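Local coordinates for putative peptidoglycan-binding/hydrolysing protein (PDB 5TV7) that probably binds, and may hydrolyse, bacterial cell-wall peptidoglycan, and is captured here with glutamine hydroxamate in a surface pocket, at residues 23-28 with 79-84; 31-36 with 59-64; 108-113 with 158-163. All blocks are in the same frame, centred on the assembly; numbering follows the deposited sequence. Where two conformers were deposited one is given.

Interaction 1: 23-28 with 79-84; sequences SFTLSG and YASYTV
L26 and Y82 face each other as an antiparallel hydrogen-bonded pair. L26 N donates to Y82 O at 2.8 Å, nearly straight and in the carbonyl plane; the return bond, from Y82 N to L26 O, is as short, but its donor stands 38° above the plane of the acceptor carbonyl. Two residues on, G28 and A80 repeat the exchange, with G28 N approaching A80 O almost in line with the carbonyl (C=O...N 171°). Between them S27 and S81 form the non-hydrogen-bonded pair. Here the side chains close the gap: S27 OG and S81 OG are hydrogen-bonded at 3.1 Å, either being a possible donor, and S27 OG also has a weak, unsettled contact with Y79 OH. Y79 CG is anti to the backbone N (chi1 -174°); CD1 of the ring lies 3.5 Å from G28 O and OH 3.2 Å from S27 CB. T25 CG2 touches S81 OG at 3.1 Å on the same face. The pairing joins strands 26-32 and 78-87, the second and third across a five-stranded antiparallel sheet. Past its end, one water accepts from V84 N and donates to F24 O at 2.6 Å. On the face bearing L26, A80 and Y82, L26 packs against I123 and L127 of helix 116-127, and F62 meets the Y82 ring edge-to-face. On the other face the Y79 ring meets Y29 edge-to-face.

Interaction 2: 31-36 with 59-64; sequences YTYENA and DEIFVP
Y31 N donates to I61 O at 2.8 Å, an almost straight bond (176°), and I61 N returns an equally short one to Y31 O. Next come T32 and E60, a non-hydrogen-bonded pair; past it Y33 N bonds only weakly to D59 O, which T32 CA also approaches (CA to O 3.3 Å). The Y31 ring crosses V63 obliquely, CD2 lying 3.6 Å from V63 CG2, and its hydroxyl is hydrogen-bonded to E72. Strand 60-64, outermost in the antiparallel sheet of this chain, pairs here with the last residues of strand 26-32. That strand ends in an ST motif, T32 OG1 accepting from N35 N at 3.2 Å as the chain turns toward helix 38-46. The turn brings A36 CB to 4.2 Å from I61 CD1, which also sits at the edge of the Y33 ring, near its plane. CG of Y33 is anti to the backbone N (chi1 176°); R41 makes a cation-pi contact with the ring and the H44 ring meets it at about 50°. D59 OD2, just before strand 60-64, is hydrogen-bonded to K56 N and to H44 NE2 of helix 38-46, whose I40 packs on I61 and V63.

Interaction 3: 108-113 with 158-163; sequences VIRKGN and DGIIGP. With HGA (glutamine hydroxamate), chain C.
I160 reaches V108, R110 and the bound glutamine hydroxamate by different branches. Its CB lies 4.1 Å from I109 O. From there CG2, anti to the backbone N, presses on V108 CG1 at 3.3 Å, tighter than usual carbon contact. CG1 runs alongside R110 CB, and CD1 at the tip lies 3.6 Å from the hydroxamate oxygen OZ2 of the ligand. R110 has two conformers, and in the one described CD1 also lies over the centre of one guanidinium face, a contact accordingly tentative.

The backbones form a single antiparallel bridge: I109 N donates to I161 O and I161 N to I109 O, both at 2.9 Å. It ties the loop before helix 116-127 to the loop before helix 163-173, the second loop belonging to the putative peptidoglycan-binding domain. Toward helices 116-127 and 163-173, I109 and I161 lie side by side and both pack against W166. A type II turn from R110 to N113 follows the bridge, and a water links K111 N to G159 O.

Opposite charges probably help hold the ligand's amino end. Its N donates to D158 OD2 at 3.0 Å, with D158 OD1 equally near, and to I160 O at 2.9 Å. An Asx turn steadies the aspartate: D158 OD1 accepts from I160 N, which comes from above the carboxylate plane. Q150 of helix 140-152 adds weak bonds to I160 O and D158 OD1. At the carboxylate end G162, the N-cap of helix 163-173, gives a weak bond from N to ligand O, and the N-terminus of that helix would probably favour the negative charge of the carboxylate. A164 N and T165 OG1 also hydrogen-bond the ligand. V108 CG2 lies 3.6 Å from ligand OE1.

Interactions 1 and 2 share strand 26-32, which pairs with 78-87 in one and with 60-64 in the other, so together they join three adjacent strands of the sheet. Along the chain interaction 2 is nested within the loop closed by interaction 1, and F62 packs against S27 and G28 where the two contacts meet. Interaction 2, the more buried, combines backbone bonds with aromatic and aliphatic packing; interaction 1 is partly buried, with serine and tyrosine hydroxyls on one face and apolar packing on the other. Interaction 3 lies across the chain's centre, its centre about 23 Å from each of theirs. It joins two loops by one bridge and sets polar ligand bonds beside an aliphatic wall.

Interaction 1: 23-28 with 79-84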
loop_
_atom_site.group_PDB
_atom_site.type_symbol
_atom_site.label_atom_id
_atom_site.label_comp_id
_atom_site.label_asym_id
_atom_site.label_seq_id
_atom_site.Cartn_x
_atom_site.Cartn_y
_atom_site.Cartn_z
ATOM N N SER A 23 -8.490 -13.591 4.499
ATOM C CA SER A 23 -7.841 -13.064 3.305
ATOM C C SER A 23 -8.061 -11.557 3.117
ATOM O O SER A 23 -7.411 -10.951 2.263
ATOM C CB SER A 23 -8.293 -13.822 2.058
ATOM O OG SER A 23 -9.687 -13.706 1.876
ATOM N N PHE A 24 -8.967 -10.955 3.897
ATOM C CA PHE A 24 -9.202 -9.497 3.815
ATOM C C PHE A 24 -8.392 -8.698 4.854
ATOM O O PHE A 24 -8.483 -7.474 4.918
ATOM C CB PHE A 24 -10.685 -9.181 3.931
ATOM C CG PHE A 24 -11.496 -9.671 2.766
ATOM C CD1 PHE A 24 -11.666 -8.876 1.639
ATOM C CD2 PHE A 24 -12.103 -10.921 2.794
ATOM C CE1 PHE A 24 -12.420 -9.319 0.561
ATOM C CE2 PHE A 24 -12.861 -11.368 1.716
ATOM C CZ PHE A 24 -13.026 -10.562 0.603
ATOM N N THR A 25 -7.585 -9.396 5.646
ATOM C CA THR A 25 -6.754 -8.766 6.663
ATOM C C THR A 25 -5.303 -8.783 6.219
ATOM O O THR A 25 -4.828 -9.802 5.751
ATOM C CB THR A 25 -6.903 -9.519 7.995
ATOM O OG1 THR A 25 -8.270 -9.456 8.408
ATOM C CG2 THR A 25 -6.009 -8.930 9.080
ATOM N N LEU A 26 -4.601 -7.654 6.348
ATOM C CA LEU A 26 -3.186 -7.598 5.983
ATOM C C LEU A 26 -2.354 -7.374 7.237
ATOM O O LEU A 26 -2.344 -6.277 7.807
ATOM C CB LEU A 26 -2.893 -6.504 4.944
ATOM C CG LEU A 26 -1.486 -6.593 4.342
ATOM C CD1 LEU A 26 -1.331 -7.838 3.456
ATOM C CD2 LEU A 26 -1.157 -5.340 3.546
ATOM N N SER A 27 -1.638 -8.415 7.642
ATOM C CA SER A 27 -0.824 -8.383 8.835
ATOM C C SER A 27 0.649 -8.422 8.524
ATOM O O SER A 27 1.061 -8.974 7.516
ATOM C CB SER A 27 -1.189 -9.564 9.728
ATOM O OG SER A 27 -2.539 -9.451 10.135
ATOM N N GLY A 28 1.439 -7.855 9.426
ATOM C CA GLY A 28 2.879 -7.788 9.252
ATOM C C GLY A 28 3.488 -6.870 10.284
ATOM O O GLY A 28 2.859 -6.572 11.304
ATOM N N TYR A 79 4.122 -5.026 15.274
ATOM C CA TYR A 79 3.037 -5.745 14.607
ATOM C C TYR A 79 1.853 -4.826 14.312
ATOM O O TYR A 79 1.520 -3.951 15.111
ATOM C CB TYR A 79 2.586 -6.962 15.431
ATOM C CG TYR A 79 1.565 -7.840 14.732
ATOM C CD1 TYR A 79 1.960 -8.794 13.799
ATOM C CD2 TYR A 79 0.204 -7.717 15.006
ATOM C CE1 TYR A 79 1.030 -9.594 13.147
ATOM C CE2 TYR A 79 -0.736 -8.510 14.362
ATOM C CZ TYR A 79 -0.321 -9.448 13.439
ATOM O OH TYR A 79 -1.254 -10.241 12.812
ATOM N N ALA A 80 1.271 -5.000 13.128
ATOM C CA ALA A 80 0.099 -4.244 12.697
ATOM C C ALA A 80 -0.761 -5.135 11.817
ATOM O O ALA A 80 -0.245 -5.975 11.087
ATOM C CB ALA A 80 0.502 -2.979 11.951
ATOM N N SER A 81 -2.070 -4.943 11.906
ATOM C CA SER A 81 -3.047 -5.722 11.162
ATOM C C SER A 81 -4.069 -4.752 10.536
ATOM O O SER A 81 -4.792 -4.064 11.253
ATOM C CB SER A 81 -3.714 -6.703 12.122
ATOM O OG SER A 81 -4.647 -7.525 11.461
ATOM N N TYR A 82 -4.109 -4.691 9.204
ATOM C CA TYR A 82 -4.992 -3.754 8.496
ATOM C C TYR A 82 -6.174 -4.400 7.811
ATOM O O TYR A 82 -6.048 -5.462 7.198
ATOM C CB TYR A 82 -4.226 -3.005 7.399
ATOM C CG TYR A 82 -3.051 -2.194 7.864
ATOM C CD1 TYR A 82 -3.233 -0.975 8.497
ATOM C CD2 TYR A 82 -1.747 -2.615 7.617
ATOM C CE1 TYR A 82 -2.152 -0.206 8.903
ATOM C CE2 TYR A 82 -0.653 -1.855 8.025
ATOM C CZ TYR A 82 -0.864 -0.652 8.667
ATOM O OH TYR A 82 0.210 0.104 9.074
ATOM N N THR A 83 -7.308 -3.712 7.873
ATOM C CA THR A 83 -8.532 -4.091 7.166
ATOM C C THR A 83 -9.016 -2.824 6.457
ATOM O O THR A 83 -8.546 -1.733 6.752
ATOM C CB THR A 83 -9.609 -4.639 8.100
ATOM O OG1 THR A 83 -9.832 -3.713 9.165
ATOM C CG2 THR A 83 -9.178 -5.980 8.691
ATOM N N VAL A 84 -9.971 -2.967 5.547
ATOM C CA VAL A 84 -10.418 -1.863 4.719
ATOM C C VAL A 84 -11.913 -1.666 4.786
ATOM O O VAL A 84 -12.676 -2.630 4.714
ATOM C CB VAL A 84 -10.059 -2.138 3.233
ATOM C CG1 VAL A 84 -10.538 -1.000 2.339
ATOM C CG2 VAL A 84 -8.561 -2.341 3.069
HETATM O O HOH W 1 -10.266 -5.570 4.529
#

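Interaction 2: 31-36 with 59-64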
loop_
_atom_site.group_PDB
_atom_site.type_symbol
_atom_site.label_atom_id
_atom_site.label_comp_id
_atom_site.label_asym_id
_atom_site.label_seq_id
_atom_site.Cartn_x
_atom_site.Cartn_y
_atom_site.Cartn_z
ATOM N N TYR A 31 8.389 -1.160 10.308
ATOM C CA TYR A 31 9.784 -0.881 10.597
ATOM C C TYR A 31 10.089 0.540 10.193
ATOM O O TYR A 31 9.379 1.129 9.380
ATOM C CB TYR A 31 10.694 -1.773 9.743
ATOM C CG TYR A 31 10.629 -3.241 10.053
ATOM C CD1 TYR A 31 11.424 -3.788 11.061
ATOM C CD2 TYR A 31 9.792 -4.096 9.332
ATOM C CE1 TYR A 31 11.382 -5.139 11.350
ATOM C CE2 TYR A 31 9.745 -5.451 9.619
ATOM C CZ TYR A 31 10.537 -5.963 10.631
ATOM O OH TYR A 31 10.502 -7.298 10.934
ATOM N N THR A 32 11.142 1.092 10.776
ATOM C CA THR A 32 11.659 2.369 10.345
ATOM C C THR A 32 12.712 1.960 9.318
ATOM O O THR A 32 13.210 0.821 9.356
ATOM C CB THR A 32 12.317 3.160 11.484
ATOM O OG1 THR A 32 13.351 2.369 12.071
ATOM C CG2 THR A 32 11.288 3.530 12.552
ATOM N N TYR A 33 13.045 2.868 8.405
ATOM C CA TYR A 33 14.043 2.584 7.379
ATOM C C TYR A 33 15.360 2.087 7.997
ATOM O O TYR A 33 15.936 1.108 7.522
ATOM C CB TYR A 33 14.258 3.816 6.491
ATOM C CG TYR A 33 15.349 3.675 5.450
ATOM C CD1 TYR A 33 15.273 2.697 4.462
ATOM C CD2 TYR A 33 16.433 4.554 5.424
ATOM C CE1 TYR A 33 16.262 2.574 3.499
ATOM C CE2 TYR A 33 17.432 4.440 4.466
ATOM C CZ TYR A 33 17.341 3.452 3.504
ATOM O OH TYR A 33 18.324 3.342 2.550
ATOM N N GLU A 34 15.811 2.727 9.072
ATOM C CA GLU A 34 17.058 2.293 9.714
ATOM C C GLU A 34 16.938 0.917 10.396
ATOM O O GLU A 34 17.913 0.172 10.439
ATOM C CB GLU A 34 17.609 3.353 10.676
ATOM C CG GLU A 34 16.702 3.751 11.829
ATOM C CD GLU A 34 17.379 4.712 12.796
ATOM O OE1 GLU A 34 18.605 4.943 12.673
ATOM O OE2 GLU A 34 16.684 5.229 13.696
ATOM N N ASN A 35 15.751 0.571 10.894
ATOM C CA ASN A 35 15.542 -0.737 11.555
ATOM C C ASN A 35 15.103 -1.856 10.613
ATOM O O ASN A 35 15.197 -3.031 10.969
ATOM C CB ASN A 35 14.490 -0.627 12.667
ATOM C CG ASN A 35 14.924 0.273 13.807
ATOM O OD1 ASN A 35 14.099 0.952 14.416
ATOM N ND2 ASN A 35 16.219 0.291 14.097
ATOM N N ALA A 36 14.618 -1.496 9.427
ATOM C CA ALA A 36 14.088 -2.488 8.485
ATOM C C ALA A 36 15.115 -3.521 8.036
ATOM O O ALA A 36 16.313 -3.233 8.013
ATOM C CB ALA A 36 13.492 -1.795 7.261
ATOM N N ASP A 59 11.672 6.851 8.061
ATOM C CA ASP A 59 10.627 6.482 7.083
ATOM C C ASP A 59 9.998 5.169 7.500
ATOM O O ASP A 59 10.710 4.194 7.733
ATOM C CB ASP A 59 11.199 6.290 5.678
ATOM C CG ASP A 59 11.561 7.586 4.996
ATOM O OD1 ASP A 59 11.127 8.668 5.435
ATOM O OD2 ASP A 59 12.287 7.509 3.988
ATOM N N GLU A 60 8.672 5.138 7.590
ATOM C CA GLU A 60 7.982 3.908 7.958
ATOM C C GLU A 60 7.760 3.010 6.759
ATOM O O GLU A 60 7.388 3.479 5.682
ATOM C CB GLU A 60 6.647 4.188 8.627
ATOM C CG GLU A 60 6.787 4.756 10.030
ATOM C CD GLU A 60 5.476 4.752 10.792
ATOM O OE1 GLU A 60 4.421 4.468 10.171
ATOM O OE2 GLU A 60 5.505 5.016 12.018
ATOM N N ILE A 61 8.005 1.721 6.962
ATOM C CA ILE A 61 7.786 0.715 5.943
ATOM C C ILE A 61 7.036 -0.418 6.614
ATOM O O ILE A 61 7.451 -0.890 7.676
ATOM C CB ILE A 61 9.108 0.148 5.364
ATOM C CG1 ILE A 61 10.062 1.285 4.952
ATOM C CG2 ILE A 61 8.804 -0.776 4.183
ATOM C CD1 ILE A 61 11.461 0.825 4.639
ATOM N N PHE A 62 5.922 -0.831 6.019
ATOM C CA PHE A 62 5.151 -1.960 6.539
ATOM C C PHE A 62 5.506 -3.183 5.709
ATOM O O PHE A 62 5.423 -3.157 4.471
ATOM C CB PHE A 62 3.648 -1.681 6.504
ATOM C CG PHE A 62 2.799 -2.866 6.900
ATOM C CD1 PHE A 62 2.721 -3.277 8.227
ATOM C CD2 PHE A 62 2.063 -3.559 5.947
ATOM C CE1 PHE A 62 1.931 -4.363 8.591
ATOM C CE2 PHE A 62 1.279 -4.649 6.304
ATOM C CZ PHE A 62 1.211 -5.047 7.627
ATOM N N VAL A 63 5.914 -4.245 6.401
ATOM C CA VAL A 63 6.323 -5.489 5.771
ATOM C C VAL A 63 5.295 -6.555 6.100
ATOM O O VAL A 63 5.196 -6.975 7.251
ATOM C CB VAL A 63 7.698 -5.944 6.289
ATOM C CG1 VAL A 63 8.098 -7.274 5.666
ATOM C CG2 VAL A 63 8.744 -4.873 6.015
ATOM N N PRO A 64 4.519 -6.994 5.095
ATOM C CA PRO A 64 3.529 -8.027 5.367
ATOM C C PRO A 64 4.162 -9.394 5.619
ATOM O O PRO A 64 5.273 -9.665 5.154
ATOM C CB PRO A 64 2.666 -8.046 4.104
ATOM C CG PRO A 64 3.488 -7.434 3.048
ATOM C CD PRO A 64 4.528 -6.574 3.681
#

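Interaction 3: 108-113 with 158-163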
loop_
_atom_site.group_PDB
_atom_site.type_symbol
_atom_site.label_atom_id
_atom_site.label_comp_id
_atom_site.label_asym_id
_atom_site.label_seq_id
_atom_site.Cartn_x
_atom_site.Cartn_y
_atom_site.Cartn_z
ATOM N N VAL A 108 -6.445 12.191 -6.640
ATOM C CA VAL A 108 -5.739 11.509 -7.699
ATOM C C VAL A 108 -4.278 11.395 -7.278
ATOM O O VAL A 108 -3.672 12.402 -6.901
ATOM C CB VAL A 108 -5.870 12.271 -9.035
ATOM C CG1 VAL A 108 -5.041 11.603 -10.119
ATOM C CG2 VAL A 108 -7.329 12.326 -9.467
ATOM N N ILE A 109 -3.730 10.176 -7.272
ATOM C CA ILE A 109 -2.289 9.996 -7.008
ATOM C C ILE A 109 -1.612 9.310 -8.195
ATOM O O ILE A 109 -2.245 8.549 -8.935
ATOM C CB ILE A 109 -1.967 9.283 -5.676
ATOM C CG1 ILE A 109 -2.710 7.968 -5.562
ATOM C CG2 ILE A 109 -2.318 10.196 -4.508
ATOM C CD1 ILE A 109 -2.356 7.172 -4.323
ATOM N N ARG A 110 -0.319 9.571 -8.351
ATOM C CA ARG A 110 0.449 9.026 -9.459
ATOM C C ARG A 110 1.921 8.924 -9.099
ATOM O O ARG A 110 2.343 9.352 -8.014
ATOM C CB ARG A 110 0.256 9.925 -10.672
ATOM C CG ARG A 110 0.526 11.384 -10.367
ATOM C CD ARG A 110 0.077 12.272 -11.507
ATOM N NE ARG A 110 0.809 12.013 -12.740
ATOM C CZ ARG A 110 0.528 12.598 -13.896
ATOM N NH1 ARG A 110 -0.466 13.469 -13.968
ATOM N NH2 ARG A 110 1.239 12.312 -14.975
ATOM N N LYS A 111 2.703 8.359 -10.014
ATOM C CA LYS A 111 4.135 8.180 -9.786
ATOM C C LYS A 111 4.806 9.508 -9.417
ATOM O O LYS A 111 4.624 10.513 -10.103
ATOM C CB LYS A 111 4.821 7.535 -10.995
ATOM C CG LYS A 111 6.283 7.210 -10.726
ATOM C CD LYS A 111 6.925 6.460 -11.865
ATOM C CE LYS A 111 8.355 6.110 -11.497
ATOM N NZ LYS A 111 9.051 5.507 -12.661
ATOM N N GLY A 112 5.537 9.498 -8.304
ATOM C CA GLY A 112 6.183 10.689 -7.792
ATOM C C GLY A 112 5.585 11.179 -6.480
ATOM O O GLY A 112 6.282 11.785 -5.676
ATOM N N ASN A 113 4.297 10.919 -6.269
ATOM C CA ASN A 113 3.608 11.333 -5.046
ATOM C C ASN A 113 4.004 10.476 -3.845
ATOM O O ASN A 113 4.473 9.343 -3.990
ATOM C CB ASN A 113 2.083 11.186 -5.187
ATOM C CG ASN A 113 1.461 12.130 -6.209
ATOM O OD1 ASN A 113 0.321 11.920 -6.627
ATOM N ND2 ASN A 113 2.179 13.159 -6.603
ATOM N N ASP A 158 -3.718 3.715 -17.094
ATOM C CA ASP A 158 -2.849 4.898 -17.125
ATOM C C ASP A 158 -1.876 4.994 -15.941
ATOM O O ASP A 158 -1.086 5.933 -15.875
ATOM C CB ASP A 158 -3.696 6.179 -17.218
ATOM C CG ASP A 158 -4.693 6.323 -16.067
ATOM O OD1 ASP A 158 -4.643 5.511 -15.114
ATOM O OD2 ASP A 158 -5.529 7.257 -16.117
ATOM N N GLY A 159 -1.940 4.037 -15.008
ATOM C CA GLY A 159 -1.061 4.034 -13.849
ATOM C C GLY A 159 -1.389 5.097 -12.816
ATOM O O GLY A 159 -0.627 5.309 -11.885
ATOM N N ILE A 160 -2.536 5.742 -12.967
ATOM C CA ILE A 160 -2.965 6.796 -12.069
ATOM C C ILE A 160 -4.134 6.311 -11.233
ATOM O O ILE A 160 -5.087 5.730 -11.747
ATOM C CB ILE A 160 -3.357 8.044 -12.875
ATOM C CG1 ILE A 160 -2.123 8.554 -13.634
ATOM C CG2 ILE A 160 -3.915 9.130 -11.958
ATOM C CD1 ILE A 160 -2.364 9.808 -14.420
ATOM N N ILE A 161 -4.058 6.525 -9.930
ATOM C CA ILE A 161 -5.159 6.109 -9.085
ATOM C C ILE A 161 -6.069 7.310 -8.894
ATOM O O ILE A 161 -5.740 8.252 -8.189
ATOM C CB ILE A 161 -4.708 5.557 -7.731
ATOM C CG1 ILE A 161 -3.645 4.456 -7.927
ATOM C CG2 ILE A 161 -5.932 5.033 -6.977
ATOM C CD1 ILE A 161 -3.060 3.921 -6.632
ATOM N N GLY A 162 -7.199 7.262 -9.576
ATOM C CA GLY A 162 -8.238 8.264 -9.485
ATOM C C GLY A 162 -9.511 7.567 -9.041
ATOM O O GLY A 162 -9.473 6.398 -8.638
ATOM N N PRO A 163 -10.636 8.265 -9.117
ATOM C CA PRO A 163 -11.933 7.754 -8.657
ATOM C C PRO A 163 -12.300 6.329 -9.059
ATOM O O PRO A 163 -12.685 5.544 -8.198
ATOM C CB PRO A 163 -12.923 8.753 -9.269
ATOM C CG PRO A 163 -12.171 10.043 -9.255
ATOM C CD PRO A 163 -10.718 9.695 -9.486
HETATM N N HGA C . -7.091 6.420 -13.695
HETATM C CA HGA C . -8.006 7.435 -13.199
HETATM C CB HGA C . -8.567 8.218 -14.391
HETATM C CG HGA C . -8.901 9.680 -14.061
HETATM C CD HGA C . -7.663 10.536 -13.874
HETATM O OE1 HGA C . -7.479 11.099 -12.810
HETATM N NE2 HGA C . -6.812 10.634 -14.899
HETATM O OZ2 HGA C . -5.633 11.371 -14.788
HETATM C C HGA C . -9.100 6.778 -12.383
HETATM O O HGA C . -8.837 5.699 -11.811
HETATM O OXT HGA C . -10.224 7.327 -12.273
HETATM O O HOH W 2 1.421 7.046 -12.149
#